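Local coordinates for FI20010p1 (Drosophila melanogaster, PDB 7CFB), which probably serves, as the Tudor-domain protein Krimper, in assembling the piRNA amplification complex for gene silencing, at residues A[112-117]-A[123-128]. Numbering follows the deposited sequence.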
# COMPACT_ATOMS: atom_id res chain seq x y z
N ILE A 112 -2.61 -2.65 -6.12
CA ILE A 112 -3.61 -3.38 -5.33
C ILE A 112 -3.57 -4.86 -5.71
O ILE A 112 -3.18 -5.16 -6.81
CB ILE A 112 -4.99 -2.77 -5.63
CG1 ILE A 112 -6.11 -3.28 -4.71
CG2 ILE A 112 -5.34 -2.87 -7.10
CD1 ILE A 112 -7.46 -2.77 -5.02
N THR A 113 -3.98 -5.70 -4.79
CA THR A 113 -4.18 -7.13 -5.06
C THR A 113 -5.49 -7.55 -4.39
O THR A 113 -5.78 -7.04 -3.34
CB THR A 113 -2.97 -7.95 -4.63
OG1 THR A 113 -3.31 -9.25 -5.08
CG2 THR A 113 -2.75 -7.94 -3.14
N ILE A 114 -6.25 -8.43 -5.02
CA ILE A 114 -7.48 -8.99 -4.41
C ILE A 114 -7.06 -10.25 -3.65
O ILE A 114 -6.51 -11.12 -4.24
CB ILE A 114 -8.56 -9.28 -5.44
CG1 ILE A 114 -8.91 -8.06 -6.27
CG2 ILE A 114 -9.79 -9.82 -4.75
CD1 ILE A 114 -9.73 -7.07 -5.54
N ASN A 115 -7.32 -10.29 -2.36
CA ASN A 115 -6.92 -11.47 -1.57
C ASN A 115 -8.07 -12.47 -1.39
O ASN A 115 -7.79 -13.61 -1.29
CB ASN A 115 -6.14 -11.08 -0.31
CG ASN A 115 -6.91 -10.19 0.64
OD1 ASN A 115 -6.86 -8.98 0.55
ND2 ASN A 115 -7.61 -10.80 1.56
N SER A 116 -9.31 -12.01 -1.37
CA SER A 116 -10.44 -12.94 -1.16
C SER A 116 -11.76 -12.34 -1.63
O SER A 116 -11.85 -11.15 -1.78
CB SER A 116 -10.55 -13.36 0.29
OG SER A 116 -11.05 -12.33 1.09
N SER A 117 -12.74 -13.22 -1.81
CA SER A 117 -14.13 -12.89 -2.15
C SER A 117 -14.89 -12.59 -0.85
O SER A 117 -14.68 -13.28 0.12
CB SER A 117 -14.76 -14.04 -2.86
OG SER A 117 -16.01 -13.68 -3.38
N TYR A 123 -15.06 -7.78 -2.48
CA TYR A 123 -13.81 -8.50 -2.24
C TYR A 123 -13.03 -7.81 -1.13
O TYR A 123 -13.25 -6.64 -0.82
CB TYR A 123 -12.95 -8.58 -3.51
CG TYR A 123 -13.70 -9.02 -4.74
CD1 TYR A 123 -14.38 -8.10 -5.53
CD2 TYR A 123 -13.74 -10.36 -5.11
CE1 TYR A 123 -15.08 -8.50 -6.66
CE2 TYR A 123 -14.43 -10.77 -6.24
CZ TYR A 123 -15.10 -9.83 -7.00
OH TYR A 123 -15.79 -10.24 -8.12
N ASP A 124 -12.11 -8.57 -0.54
CA ASP A 124 -11.10 -8.02 0.35
C ASP A 124 -9.84 -7.75 -0.47
O ASP A 124 -9.38 -8.64 -1.20
CB ASP A 124 -10.80 -8.98 1.50
CG ASP A 124 -10.03 -8.32 2.63
OD1 ASP A 124 -10.19 -7.09 2.82
OD2 ASP A 124 -9.28 -9.02 3.33
N ALA A 125 -9.33 -6.55 -0.36
CA ALA A 125 -8.18 -6.13 -1.18
C ALA A 125 -7.09 -5.51 -0.33
O ALA A 125 -7.39 -4.98 0.71
CB ALA A 125 -8.65 -5.17 -2.23
N TYR A 126 -5.86 -5.59 -0.81
CA TYR A 126 -4.71 -5.03 -0.09
C TYR A 126 -3.97 -4.00 -0.95
O TYR A 126 -3.61 -4.27 -2.04
CB TYR A 126 -3.79 -6.17 0.34
CG TYR A 126 -2.57 -5.77 1.11
CD1 TYR A 126 -2.67 -4.97 2.23
CD2 TYR A 126 -1.32 -6.19 0.73
CE1 TYR A 126 -1.57 -4.61 2.96
CE2 TYR A 126 -0.20 -5.81 1.44
CZ TYR A 126 -0.32 -5.03 2.56
OH TYR A 126 0.75 -4.65 3.29
N LEU A 127 -3.75 -2.83 -0.38
CA LEU A 127 -2.98 -1.77 -1.06
C LEU A 127 -1.53 -2.02 -0.66
O LEU A 127 -1.12 -1.57 0.37
CB LEU A 127 -3.52 -0.42 -0.60
CG LEU A 127 -5.00 -0.19 -0.84
CD1 LEU A 127 -5.34 1.27 -0.73
CD2 LEU A 127 -5.42 -0.69 -2.19
N ILE A 128 -0.80 -2.69 -1.54
CA ILE A 128 0.57 -3.21 -1.27
C ILE A 128 1.54 -2.09 -0.92
O ILE A 128 2.44 -2.35 -0.18
CB ILE A 128 1.06 -4.16 -2.38
CG1 ILE A 128 1.41 -3.44 -3.67
CG2 ILE A 128 0.07 -5.28 -2.60
CD1 ILE A 128 1.99 -4.31 -4.73
O HOH W 1 -9.68 -11.87 3.46
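Residues 112-117 and 123-127 pair as the two arms of an antiparallel beta hairpin within the first Tudor domain, interrupted by a classic beta bulge. The regular part is fixed by two backbone hydrogen bonds between Thr113 and Tyr126, Tyr126 N to Thr113 O being the straighter at 2.9 Å and 169°. Asn115 and Ser116 both face Asp124: Asn115 N donates to Asp124 O at 2.9 Å, Ser116 N reaches the same oxygen only weakly, and Asp124 N returns a hydrogen bond to Ser116 O. The Asn115 side chain, with CG between its backbone N and carbonyl carbon (chi1 60°), leans over Asp124. Its ND2 donates an almost straight hydrogen bond to Asp124 OD2 (3.0 Å), from above the carboxylate, the amide and carboxylate planes standing 78° apart. OD2 also accepts from a water that bonds to Ser116 OG, and forms a salt bridge with Arg30. Replacing Asn115 with alanine is likely to cost OD2 its amide donor, leaving its hold to Arg30 and the water. The CD1 atoms of Ile112 and Ile114 both reach Ala125 CB, while Ile112 CG1 packs on Leu127 CD2 (3.7 Å). Strands 99-103 and 132-136 continue the sheet, while helix 30-36 covers Thr113, Asn115 and Tyr126.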